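Side-chain contacts in toxin secretion ATP-binding protein (Vibrio parahaemolyticus RIMD 2210633, PDB 3B79), which forms the N-terminal peptidase C39-like domain of what is probably an ABC-type membrane transporter that uses ATP to export toxin: residues A[60-65]-A[72-77]; A[7-12]-A[26-31]; A[82-87]-A[111-116]. All blocks are in the same frame, centred on the assembly; numbering follows the deposited sequence.

Interaction 1 (A[60-65]-A[72-77])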
ATOM      1  N   ALA A  60       9.870  -8.787   4.572  1.00 11.48           N
ATOM      2  CA  ALA A  60      10.718  -9.324   3.483  1.00 11.30           C
ATOM      3  C   ALA A  60      11.595  -8.208   2.970  1.00 11.43           C
ATOM      4  O   ALA A  60      11.164  -7.030   2.938  1.00 12.38           O
ATOM      5  CB  ALA A  60       9.868  -9.821   2.301  1.00 11.61           C
ATOM      6  N   GLU A  61      12.808  -8.534   2.539  0.50 10.81           N
ATOM      7  CA  GLU A  61      13.606  -7.535   1.827  0.50 11.30           C
ATOM      8  C   GLU A  61      12.905  -7.237   0.493  0.50 10.56           C
ATOM      9  O   GLU A  61      12.302  -8.122  -0.108  0.50 11.17           O
ATOM     10  CB  GLU A  61      15.034  -8.046   1.563  0.50 12.17           C
ATOM     11  CG  GLU A  61      15.831  -8.384   2.802  0.60 12.32           C
ATOM     12  CD  GLU A  61      17.226  -8.951   2.533  0.50 16.44           C
ATOM     13  OE1 GLU A  61      17.616  -9.178   1.373  0.50 21.20           O
ATOM     14  OE2 GLU A  61      17.946  -9.176   3.532  0.50 23.34           O
ATOM     15  N   LEU A  62      13.041  -6.006   0.002  1.00 10.68           N
ATOM     16  CA  LEU A  62      12.266  -5.516  -1.165  1.00 10.87           C
ATOM     17  C   LEU A  62      12.391  -6.457  -2.365  1.00 11.29           C
ATOM     18  O   LEU A  62      11.412  -6.760  -3.039  1.00 11.93           O
ATOM     19  CB  LEU A  62      12.748  -4.094  -1.525  1.00 11.44           C
ATOM     20  CG  LEU A  62      11.938  -3.443  -2.668  1.00 12.06           C
ATOM     21  CD1 LEU A  62      10.509  -3.179  -2.256  1.00 14.48           C
ATOM     22  CD2 LEU A  62      12.650  -2.118  -3.046  1.00 14.98           C
ATOM     23  N   GLU A  63      13.628  -6.866  -2.637  1.00 11.13           N
ATOM     24  CA  GLU A  63      13.907  -7.667  -3.841  1.00 12.30           C
ATOM     25  C   GLU A  63      13.519  -9.137  -3.665  1.00 12.11           C
ATOM     26  O   GLU A  63      13.641  -9.921  -4.628  1.00 12.70           O
ATOM     27  CB  GLU A  63      15.382  -7.541  -4.215  1.00 13.78           C
ATOM     28  CG  GLU A  63      15.665  -6.062  -4.674  1.00 16.35           C
ATOM     29  CD  GLU A  63      17.112  -5.797  -5.056  1.00 18.27           C
ATOM     30  OE1 GLU A  63      17.890  -6.754  -5.250  1.00 24.28           O
ATOM     31  OE2 GLU A  63      17.482  -4.612  -5.175  1.00 24.03           O
ATOM     32  N   LYS A  64      12.986  -9.505  -2.494  1.00 11.33           N
ATOM     33  CA  LYS A  64      12.461 -10.850  -2.272  1.00 12.24           C
ATOM     34  C   LYS A  64      10.946 -10.927  -2.410  1.00 13.04           C
ATOM     35  O   LYS A  64      10.377 -12.026  -2.380  1.00 16.23           O
ATOM     36  CB  LYS A  64      12.902 -11.374  -0.898  1.00 13.09           C
ATOM     37  CG  LYS A  64      14.443 -11.419  -0.728  1.00 19.14           C
ATOM     38  CD  LYS A  64      15.128 -12.340  -1.633  1.00 22.02           C
ATOM     39  CE  LYS A  64      16.558 -12.639  -1.262  1.00 23.58           C
ATOM     40  NZ  LYS A  64      17.430 -12.025  -2.231  1.00 26.73           N
ATOM     41  N   ILE A  65      10.289  -9.790  -2.580  1.00 12.17           N
ATOM     42  CA  ILE A  65       8.822  -9.767  -2.733  1.00 12.80           C
ATOM     43  C   ILE A  65       8.508 -10.254  -4.174  1.00 13.51           C
ATOM     44  O   ILE A  65       9.045  -9.700  -5.143  1.00 15.23           O
ATOM     45  CB  ILE A  65       8.243  -8.332  -2.450  1.00 13.56           C
ATOM     46  CG1 ILE A  65       8.542  -7.912  -0.992  1.00 12.54           C
ATOM     47  CG2 ILE A  65       6.736  -8.325  -2.754  1.00 15.39           C
ATOM     48  CD1 ILE A  65       8.142  -6.499  -0.706  1.00 14.33           C
ATOM     49  N   ALA A  72       1.190  -4.737  -3.763  1.00  9.62           N
ATOM     50  CA  ALA A  72       1.378  -4.874  -2.299  1.00  8.85           C
ATOM     51  C   ALA A  72       1.465  -3.494  -1.689  1.00  9.00           C
ATOM     52  O   ALA A  72       1.685  -2.496  -2.403  1.00 10.26           O
ATOM     53  CB  ALA A  72       2.633  -5.645  -2.006  1.00 10.68           C
ATOM     54  N   ILE A  73       1.237  -3.389  -0.384  1.00  9.46           N
ATOM     55  CA  ILE A  73       1.383  -2.096   0.259  1.00  8.66           C
ATOM     56  C   ILE A  73       2.673  -2.082   1.076  1.00  8.51           C
ATOM     57  O   ILE A  73       2.823  -2.919   1.980  1.00 10.03           O
ATOM     58  CB  ILE A  73       0.164  -1.773   1.140  1.00  9.05           C
ATOM     59  CG1 ILE A  73      -1.120  -1.737   0.298  1.00  9.85           C
ATOM     60  CG2 ILE A  73       0.423  -0.480   1.927  1.00 11.78           C
ATOM     61  CD1 ILE A  73      -2.416  -1.511   1.087  1.00 11.40           C
ATOM     62  N   LEU A  74       3.600  -1.190   0.738  1.00  8.99           N
ATOM     63  CA  LEU A  74       4.871  -1.144   1.455  1.00  9.79           C
ATOM     64  C   LEU A  74       4.781  -0.152   2.594  1.00 10.02           C
ATOM     65  O   LEU A  74       4.262   0.965   2.428  1.00 11.59           O
ATOM     66  CB  LEU A  74       5.977  -0.688   0.527  1.00 10.33           C
ATOM     67  CG  LEU A  74       6.196  -1.493  -0.761  1.00 10.40           C
ATOM     68  CD1 LEU A  74       7.354  -0.946  -1.539  1.00 11.95           C
ATOM     69  CD2 LEU A  74       6.337  -2.981  -0.480  1.00 11.52           C
ATOM     70  N   VAL A  75       5.335  -0.533   3.749  1.00 10.53           N
ATOM     71  CA  VAL A  75       5.499   0.426   4.837  1.00 11.17           C
ATOM     72  C   VAL A  75       6.843   1.103   4.671  1.00 10.91           C
ATOM     73  O   VAL A  75       7.897   0.461   4.555  1.00 11.54           O
ATOM     74  CB  VAL A  75       5.451  -0.316   6.187  1.00 12.05           C
ATOM     75  CG1 VAL A  75       5.693   0.670   7.325  1.00 13.36           C
ATOM     76  CG2 VAL A  75       4.106  -1.045   6.365  1.00 12.86           C
ATOM     77  N   LEU A  76       6.806   2.437   4.624  1.00 10.97           N
ATOM     78  CA  LEU A  76       8.007   3.255   4.347  1.00 12.30           C
ATOM     79  C   LEU A  76       8.369   4.021   5.640  1.00 13.81           C
ATOM     80  O   LEU A  76       7.561   4.159   6.550  1.00 15.25           O
ATOM     81  CB  LEU A  76       7.724   4.257   3.219  1.00 12.32           C
ATOM     82  CG  LEU A  76       7.280   3.604   1.897  1.00 11.49           C
ATOM     83  CD1 LEU A  76       6.974   4.718   0.898  1.00 13.86           C
ATOM     84  CD2 LEU A  76       8.313   2.648   1.326  1.00 12.49           C
ATOM     85  N   LYS A  77       9.600   4.497   5.689  1.00 14.11           N
ATOM     86  CA  LYS A  77      10.093   5.234   6.866  1.00 16.05           C
ATOM     87  C   LYS A  77       9.229   6.461   7.129  1.00 17.80           C
ATOM     88  O   LYS A  77       8.672   7.060   6.216  1.00 18.16           O
ATOM     89  CB  LYS A  77      11.541   5.676   6.625  1.00 17.44           C
ATOM     90  CG  LYS A  77      12.540   4.533   6.602  1.00 18.54           C
ATOM     91  CD  LYS A  77      13.926   5.074   6.243  1.00 20.54           C
ATOM     92  CE  LYS A  77      14.930   3.915   6.238  1.00 23.92           C
ATOM     93  NZ  LYS A  77      16.267   4.384   5.700  1.00 25.61           N
TER

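Interaction 2 (A[7-12]-A[26-31])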
ATOM      1  N   PRO A   7      -1.500   8.232   3.948  1.00 14.44           N
ATOM      2  CA  PRO A   7      -0.841   7.398   2.931  1.00 14.29           C
ATOM      3  C   PRO A   7      -1.336   5.942   2.909  1.00 12.93           C
ATOM      4  O   PRO A   7      -1.447   5.378   1.828  1.00 12.03           O
ATOM      5  CB  PRO A   7       0.643   7.424   3.339  1.00 17.12           C
ATOM      6  CG  PRO A   7       0.767   8.278   4.486  1.00 17.27           C
ATOM      7  CD  PRO A   7      -0.565   8.778   4.952  1.00 15.73           C
ATOM      8  N   LEU A   8      -1.581   5.320   4.066  1.00 11.88           N
ATOM      9  CA  LEU A   8      -2.030   3.942   4.089  1.00 11.89           C
ATOM     10  C   LEU A   8      -3.424   3.828   3.510  1.00 10.99           C
ATOM     11  O   LEU A   8      -3.731   2.852   2.812  1.00 11.68           O
ATOM     12  CB  LEU A   8      -1.989   3.352   5.506  1.00 13.84           C
ATOM     13  CG  LEU A   8      -0.700   2.728   6.010  1.00 16.96           C
ATOM     14  CD1 LEU A   8      -0.967   2.317   7.416  1.00 20.03           C
ATOM     15  CD2 LEU A   8      -0.224   1.551   5.162  1.00 16.01           C
ATOM     16  N   LEU A   9      -4.290   4.787   3.811  1.00 11.79           N
ATOM     17  CA  LEU A   9      -5.631   4.791   3.242  1.00 11.32           C
ATOM     18  C   LEU A   9      -5.544   4.967   1.721  1.00 11.28           C
ATOM     19  O   LEU A   9      -6.253   4.274   0.970  1.00 11.86           O
ATOM     20  CB  LEU A   9      -6.489   5.908   3.884  1.00 12.80           C
ATOM     21  CG  LEU A   9      -7.958   5.953   3.397  1.00 14.25           C
ATOM     22  CD1 LEU A   9      -8.684   4.627   3.581  1.00 16.00           C
ATOM     23  CD2 LEU A   9      -8.704   7.078   4.169  1.00 16.04           C
ATOM     24  N   ASN A  10      -4.669   5.865   1.246  1.00 10.75           N
ATOM     25  CA  ASN A  10      -4.514   6.017  -0.197  1.00 10.71           C
ATOM     26  C   ASN A  10      -4.097   4.684  -0.827  1.00  9.62           C
ATOM     27  O   ASN A  10      -4.615   4.267  -1.880  1.00 10.71           O
ATOM     28  CB  ASN A  10      -3.464   7.104  -0.504  1.00 11.44           C
ATOM     29  CG  ASN A  10      -3.422   7.474  -1.981  1.00 11.91           C
ATOM     30  OD1 ASN A  10      -2.549   6.985  -2.775  1.00 14.79           O
ATOM     31  ND2 ASN A  10      -4.387   8.250  -2.389  1.00 12.86           N
ATOM     32  N   SER A  11      -3.127   4.022  -0.195  1.00  9.89           N
ATOM     33  CA  SER A  11      -2.639   2.757  -0.748  1.00 10.23           C
ATOM     34  C   SER A  11      -3.757   1.696  -0.762  1.00  9.85           C
ATOM     35  O   SER A  11      -3.915   0.950  -1.731  1.00 10.30           O
ATOM     36  CB  SER A  11      -1.441   2.246   0.080  1.00 10.54           C
ATOM     37  OG  SER A  11      -0.373   3.177   0.031  1.00 10.51           O
ATOM     38  N   LEU A  12      -4.544   1.632   0.324  1.00 10.23           N
ATOM     39  CA  LEU A  12      -5.613   0.637   0.398  1.00 11.16           C
ATOM     40  C   LEU A  12      -6.705   0.923  -0.629  1.00 11.32           C
ATOM     41  O   LEU A  12      -7.239  -0.012  -1.236  1.00 11.35           O
ATOM     42  CB  LEU A  12      -6.220   0.670   1.811  1.00 11.84           C
ATOM     43  CG  LEU A  12      -7.377  -0.294   2.029  1.00 14.38           C
ATOM     44  CD1 LEU A  12      -6.953  -1.753   1.820  1.00 15.54           C
ATOM     45  CD2 LEU A  12      -7.991  -0.083   3.437  1.00 14.52           C
ATOM     46  N   GLU A  26     -14.614   6.563   3.412  0.60 31.44           N
ATOM     47  CA  GLU A  26     -15.475   6.557   4.619  0.60 31.86           C
ATOM     48  C   GLU A  26     -15.796   5.159   5.144  0.60 30.44           C
ATOM     49  O   GLU A  26     -15.560   4.860   6.325  0.60 30.59           O
ATOM     50  CB  GLU A  26     -16.799   7.344   4.407  0.60 32.24           C
ATOM     51  CG  GLU A  26     -16.890   8.719   5.113  0.60 34.00           C
ATOM     52  CD  GLU A  26     -18.234   9.439   4.882  0.60 34.97           C
ATOM     53  OE1 GLU A  26     -19.298   8.768   4.913  0.60 38.34           O
ATOM     54  OE2 GLU A  26     -18.229  10.684   4.677  0.60 38.75           O
ATOM     55  N   ALA A  27     -16.320   4.300   4.271  1.00 29.01           N
ATOM     56  CA  ALA A  27     -16.610   2.913   4.624  1.00 27.10           C
ATOM     57  C   ALA A  27     -15.368   2.227   5.178  1.00 24.65           C
ATOM     58  O   ALA A  27     -15.456   1.422   6.128  1.00 24.71           O
ATOM     59  CB  ALA A  27     -17.151   2.138   3.409  1.00 27.61           C
ATOM     60  N   LEU A  28     -14.211   2.547   4.608  1.00 21.74           N
ATOM     61  CA  LEU A  28     -13.009   1.794   4.989  1.00 21.20           C
ATOM     62  C   LEU A  28     -12.514   2.112   6.381  1.00 20.91           C
ATOM     63  O   LEU A  28     -11.835   1.295   7.016  1.00 21.78           O
ATOM     64  CB  LEU A  28     -11.855   2.038   4.033  1.00 20.17           C
ATOM     65  CG  LEU A  28     -12.209   1.687   2.600  1.00 23.23           C
ATOM     66  CD1 LEU A  28     -10.936   1.622   1.772  1.00 24.10           C
ATOM     67  CD2 LEU A  28     -13.011   0.420   2.490  1.00 26.11           C
ATOM     68  N   VAL A  29     -12.810   3.313   6.862  1.00 19.37           N
ATOM     69  CA  VAL A  29     -12.369   3.663   8.226  1.00 22.12           C
ATOM     70  C   VAL A  29     -13.505   3.617   9.249  1.00 22.30           C
ATOM     71  O   VAL A  29     -13.279   3.907  10.424  1.00 22.69           O
ATOM     72  CB  VAL A  29     -11.632   5.016   8.265  1.00 21.59           C
ATOM     73  CG1 VAL A  29     -10.374   4.992   7.383  1.00 23.58           C
ATOM     74  CG2 VAL A  29     -12.591   6.144   7.854  1.00 25.10           C
ATOM     75  N   ASN A  30     -14.717   3.251   8.819  1.00 23.45           N
ATOM     76  CA  ASN A  30     -15.895   3.310   9.713  1.00 25.19           C
ATOM     77  C   ASN A  30     -15.747   2.457  10.953  1.00 25.13           C
ATOM     78  O   ASN A  30     -15.544   1.253  10.859  1.00 25.35           O
ATOM     79  CB  ASN A  30     -17.170   2.878   8.960  1.00 26.40           C
ATOM     80  CG  ASN A  30     -18.459   3.191   9.752  1.00 29.89           C
ATOM     81  OD1 ASN A  30     -19.417   2.429   9.730  1.00 37.29           O
ATOM     82  ND2 ASN A  30     -18.463   4.312  10.433  1.00 31.72           N
ATOM     83  N   GLY A  31     -15.908   3.082  12.117  1.00 25.75           N
ATOM     84  CA  GLY A  31     -15.803   2.367  13.385  1.00 26.27           C
ATOM     85  C   GLY A  31     -14.384   2.036  13.849  1.00 26.32           C
ATOM     86  O   GLY A  31     -14.212   1.284  14.824  1.00 28.18           O
TER

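Interaction 3 (A[82-87]-A[111-116])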
ATOM      1  N   CYS A  82       3.373   3.192   0.380  1.00 10.62           N
ATOM      2  CA  CYS A  82       3.008   3.277  -1.027  1.00 10.66           C
ATOM      3  C   CYS A  82       2.531   1.921  -1.516  1.00 10.10           C
ATOM      4  O   CYS A  82       2.684   0.905  -0.826  1.00 11.57           O
ATOM      5  CB  CYS A  82       4.149   3.788  -1.925  1.00 12.15           C
ATOM      6  SG  CYS A  82       5.570   2.657  -2.052  1.00 12.90           S
ATOM      7  N   VAL A  83       1.916   1.914  -2.693  1.00  9.38           N
ATOM      8  CA  VAL A  83       1.647   0.662  -3.368  1.00  8.79           C
ATOM      9  C   VAL A  83       2.890   0.311  -4.187  1.00  9.90           C
ATOM     10  O   VAL A  83       3.446   1.183  -4.869  1.00 10.60           O
ATOM     11  CB  VAL A  83       0.440   0.761  -4.328  1.00  9.53           C
ATOM     12  CG1 VAL A  83       0.122  -0.568  -4.980  1.00 11.07           C
ATOM     13  CG2 VAL A  83      -0.777   1.266  -3.540  1.00 11.71           C
ATOM     14  N   LEU A  84       3.294  -0.961  -4.163  1.00  8.91           N
ATOM     15  CA  LEU A  84       4.278  -1.476  -5.103  1.00  8.82           C
ATOM     16  C   LEU A  84       3.501  -2.192  -6.197  1.00  9.50           C
ATOM     17  O   LEU A  84       2.828  -3.214  -5.949  1.00  9.24           O
ATOM     18  CB  LEU A  84       5.228  -2.488  -4.412  1.00  9.50           C
ATOM     19  CG  LEU A  84       6.283  -3.067  -5.356  1.00 10.10           C
ATOM     20  CD1 LEU A  84       7.187  -1.971  -5.977  1.00 11.42           C
ATOM     21  CD2 LEU A  84       7.174  -4.101  -4.583  1.00 10.95           C
ATOM     22  N   ASN A  85       3.618  -1.661  -7.418  1.00 10.37           N
ATOM     23  CA  ASN A  85       2.905  -2.237  -8.560  1.00 11.35           C
ATOM     24  C   ASN A  85       3.773  -3.221  -9.345  1.00 11.98           C
ATOM     25  O   ASN A  85       3.271  -4.255  -9.809  1.00 13.40           O
ATOM     26  CB  ASN A  85       2.468  -1.104  -9.500  1.00 11.68           C
ATOM     27  CG  ASN A  85       1.546  -0.078  -8.802  1.00 11.60           C
ATOM     28  OD1 ASN A  85       0.312  -0.221  -8.800  1.00 17.01           O
ATOM     29  ND2 ASN A  85       2.103   0.944  -8.278  1.00 11.63           N
ATOM     30  N   SER A  86       5.072  -2.935  -9.474  1.00 12.43           N
ATOM     31  CA  SER A  86       6.019  -3.819 -10.178  1.00 12.72           C
ATOM     32  C   SER A  86       7.443  -3.368  -9.907  1.00 11.87           C
ATOM     33  O   SER A  86       7.655  -2.235  -9.486  1.00 11.91           O
ATOM     34  CB  SER A  86       5.758  -3.855 -11.693  1.00 14.60           C
ATOM     35  OG  SER A  86       6.039  -2.616 -12.306  1.00 18.33           O
ATOM     36  N   ILE A  87       8.409  -4.253 -10.157  1.00 13.73           N
ATOM     37  CA  ILE A  87       9.841  -3.908 -10.130  1.00 14.31           C
ATOM     38  C   ILE A  87      10.521  -4.471 -11.349  1.00 14.89           C
ATOM     39  O   ILE A  87      10.291  -5.639 -11.692  1.00 17.30           O
ATOM     40  CB  ILE A  87      10.644  -4.367  -8.861  1.00 15.00           C
ATOM     41  CG1 ILE A  87      10.149  -3.669  -7.604  1.00 15.22           C
ATOM     42  CG2 ILE A  87      12.172  -4.155  -9.038  1.00 16.81           C
ATOM     43  CD1 ILE A  87      10.825  -4.156  -6.298  1.00 16.50           C
ATOM     44  N   GLU A 111      16.742   2.299  -6.326  0.50 13.34           N
ATOM     45  CA  GLU A 111      17.584   2.762  -5.215  0.50 13.99           C
ATOM     46  C   GLU A 111      16.777   3.616  -4.224  0.50 13.21           C
ATOM     47  O   GLU A 111      16.892   3.475  -2.993  0.50 12.83           O
ATOM     48  CB  GLU A 111      18.843   3.544  -5.744  0.50 13.50           C
ATOM     49  CG  GLU A 111      18.738   5.016  -6.179  0.50 18.69           C
ATOM     50  CD  GLU A 111      19.832   5.496  -7.204  0.40 18.22           C
ATOM     51  OE1 GLU A 111      20.647   6.432  -6.901  0.70 16.77           O
ATOM     52  OE2 GLU A 111      19.848   4.924  -8.324  0.60 20.86           O
ATOM     53  N   ASP A 112      15.922   4.463  -4.779  1.00 12.55           N
ATOM     54  CA  ASP A 112      15.133   5.389  -3.967  1.00 12.68           C
ATOM     55  C   ASP A 112      14.126   4.651  -3.095  1.00 13.41           C
ATOM     56  O   ASP A 112      13.906   5.014  -1.928  1.00 13.94           O
ATOM     57  CB  ASP A 112      14.397   6.381  -4.885  1.00 12.96           C
ATOM     58  CG  ASP A 112      15.326   7.382  -5.515  1.00 14.91           C
ATOM     59  OD1 ASP A 112      16.447   7.555  -5.040  1.00 18.70           O
ATOM     60  OD2 ASP A 112      14.861   8.073  -6.440  1.00 13.85           O
ATOM     61  N   LEU A 113      13.510   3.616  -3.666  1.00 11.99           N
ATOM     62  CA  LEU A 113      12.563   2.834  -2.900  1.00 12.37           C
ATOM     63  C   LEU A 113      13.290   2.012  -1.835  1.00 12.46           C
ATOM     64  O   LEU A 113      12.840   1.931  -0.662  1.00 13.38           O
ATOM     65  CB  LEU A 113      11.749   1.927  -3.839  1.00 12.60           C
ATOM     66  CG  LEU A 113      10.621   1.167  -3.163  1.00 11.48           C
ATOM     67  CD1 LEU A 113       9.657   2.076  -2.407  1.00 13.03           C
ATOM     68  CD2 LEU A 113       9.884   0.340  -4.208  1.00 11.44           C
ATOM     69  N   LEU A 114      14.444   1.451  -2.180  1.00 12.41           N
ATOM     70  CA  LEU A 114      15.236   0.667  -1.193  1.00 13.68           C
ATOM     71  C   LEU A 114      15.564   1.527   0.014  1.00 13.60           C
ATOM     72  O   LEU A 114      15.510   1.054   1.146  1.00 14.82           O
ATOM     73  CB  LEU A 114      16.525   0.168  -1.836  1.00 13.60           C
ATOM     74  CG  LEU A 114      16.383  -1.062  -2.753  1.00 15.83           C
ATOM     75  CD1 LEU A 114      17.661  -1.273  -3.613  1.00 17.71           C
ATOM     76  CD2 LEU A 114      16.091  -2.332  -1.958  1.00 16.38           C
ATOM     77  N   GLU A 115      15.923   2.792  -0.197  0.50 13.22           N
ATOM     78  CA  GLU A 115      16.296   3.661   0.937  0.50 13.14           C
ATOM     79  C   GLU A 115      15.150   4.018   1.856  0.50 13.16           C
ATOM     80  O   GLU A 115      15.382   4.377   3.015  0.50 13.23           O
ATOM     81  CB  GLU A 115      17.004   4.956   0.464  0.50 13.58           C
ATOM     82  CG  GLU A 115      17.282   6.040   1.558  0.50 15.61           C
ATOM     83  CD  GLU A 115      18.321   5.669   2.635  0.50 20.91           C
ATOM     84  OE1 GLU A 115      19.190   4.801   2.401  0.50 22.92           O
ATOM     85  OE2 GLU A 115      18.253   6.289   3.718  0.50 19.80           O
ATOM     86  N   GLN A 116      13.919   4.022   1.347  1.00 12.72           N
ATOM     87  CA  GLN A 116      12.782   4.355   2.211  1.00 12.66           C
ATOM     88  C   GLN A 116      12.033   3.145   2.766  1.00 11.46           C
ATOM     89  O   GLN A 116      11.172   3.304   3.647  1.00 12.45           O
ATOM     90  CB  GLN A 116      11.774   5.301   1.536  1.00 13.63           C
ATOM     91  CG  GLN A 116      12.412   6.600   1.071  1.00 15.23           C
ATOM     92  CD  GLN A 116      13.090   7.359   2.192  1.00 17.28           C
ATOM     93  OE1 GLN A 116      12.597   7.397   3.328  1.00 18.83           O
ATOM     94  NE2 GLN A 116      14.270   7.925   1.888  1.00 18.69           N
TER

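Interaction 1 (A[60-65]-A[72-77])
Leu74 meets two side chains of the loop 60-65, one with each of its methyl groups. CD1 of Leu74 touches CD1 of Leu62 at 3.9 Å, and the two leucines cross at about a right angle, meeting through one methyl pair instead of running alongside one another. The other branch, CD2 of Leu74, lies 4.0 Å from CD1 of Ile65, whose chain crosses it at a slant. No hydrogen bond or charge joins the segments: the contact is purely apolar and buries only 118 Å² in all.

The torsions explain how such a loop reaches the strand. Leu62 does not leave the backbone directly toward the strand, yet with CG swung opposite the backbone N (chi1 -176°) its end comes nearer, and CD1 arrives at Leu74. Ile65 already points at the strand, and its extended ethyl arm (chi2 174°) carries CD1 forward. The backbones themselves stay well apart, Leu62 CA and Leu74 CA being 9.0 Å from each other. A short 3-10 segment, 62-64, starts at Leu62 and ends just before Ile65. Around it Lys64 N bonds to Glu61 O at 2.8 Å, and Ile65 N bonds more loosely to Leu62 O at 3.3 Å.

Further out, the loop is tied to the residues just before strand 120-126 through Ala60, whose O receives a hydrogen bond from Tyr117 OH and whose backbone pairs with Gly119. Strand 72-76 lies between strands 120-126 and 80-88, and Tyr121, Cys82 and Leu84 on those neighbours touch Leu74. Tyr117 touches Leu62, Ile65 and Leu74, while Leu110 and Leu114 of helix 110-116 pack on Leu62, so the loop after strand 53-59 rests against both the sheet and that helix.

Interaction 2 (A[7-12]-A[26-31])
Leu12 and Leu28 reach toward each other tip to tip, CD2 of Leu12 standing 3.8 Å from CD1 of Leu28, the closest approach between the two segments. The same CD1 of Leu28 lies 4.1 Å from Leu12 CG, so it sits against the branch point as well as one methyl. Leu9 comes to Leu28 differently: it slants across the side chain, and its CD1 lies 4.1 Å from CB of Leu28, near the base of that residue. Against Val29 the turn is about a right angle. Here CG1 of Val29 faces the fork of Leu9, at 4.2 Å from CD1 and equally from CD2.

Both leucines of 7-12 have CG opposite the backbone N (chi1 -177° for Leu9, 178° for Leu12). Being three residues apart on a regular helix, they project from the same face. Leu28 instead has CG opposite its carbonyl carbon (chi1 -57°), and this brings CD1 to Leu12, within touch of Leu9 CD1 too, while CB also meets Leu9. The interface buries 169 Å² and contains no hydrogen bond.

Leu12 continues the apolar layer onto Leu44, Ala47 and Ala48 of helix 44-51, and Leu28 reaches Ala51 of the same helix. An adjacent face of helix 7-18 packs on the sheet, where Leu8 and Ser11 touch Ile73. Helix 44-51 and the short, weakly bonded helix 25-29 thus pack through aliphatic side chains on helix 7-18, which itself lies on the sheet. Such a helical region set against an antiparallel sheet is consistent with the papain-like fold of clan CA, to which the C39 family belongs.

Interaction 3 (A[82-87]-A[111-116])
Helix-on-sheet packing in this domain of helices and an antiparallel sheet is represented here by Leu113, which points from helix 110-116 down onto strand 80-88. Each of its methyls meets a different residue. CD1 lies 4.1 Å from SG of Cys82, and CD2 lies 4.0 Å from CD1 of Leu84, the two leucines approaching at a slant. Cys82 faces the helix and holds SG between its backbone N and carbonyl carbon (chi1 67°). Leu84 starts out along a less direct line, but CG is opposite the backbone N (chi1 180°) and the end of the side chain comes nearer. All three residues are buried, and the 113 Å² interface has no polar bond, with the sulfur serving as an apolar neighbour.

Near the far end of the segment the strand carries a classic beta bulge, Asn85 and Ser86 both facing Glu95 of strand 93-97. Leu113 also covers Ala94 on strand 93-97 and Leu74 and Leu76 on strand 72-76, and so spans three adjacent strands. Val83, between the two contact residues, turns instead to Ser11 and Tyr14 of helix 7-18, which places helices 110-116 and 7-18 on opposite faces of the sheet.

All three contacts are buried, apolar and free of hydrogen bonds between their segments, and they differ mainly in which elements they join. Interactions 1 and 3 share one face of the sheet, their centres about 7 Å apart, and hold neighbouring strands: Leu74 N bonds to Cys82 O at 2.8 Å. One sets a loop on the sheet, the other a helix. Interaction 2, centred about 20 and 21 Å from the centres of interactions 1 and 3, beyond the chain's centre, joins two helices with the largest buried area. The sheet lies between: Ile73 packs on Leu8 and Ser11, while Leu74, next along the strand, serves interaction 1. Interaction 3 alone brings in a sulfur atom.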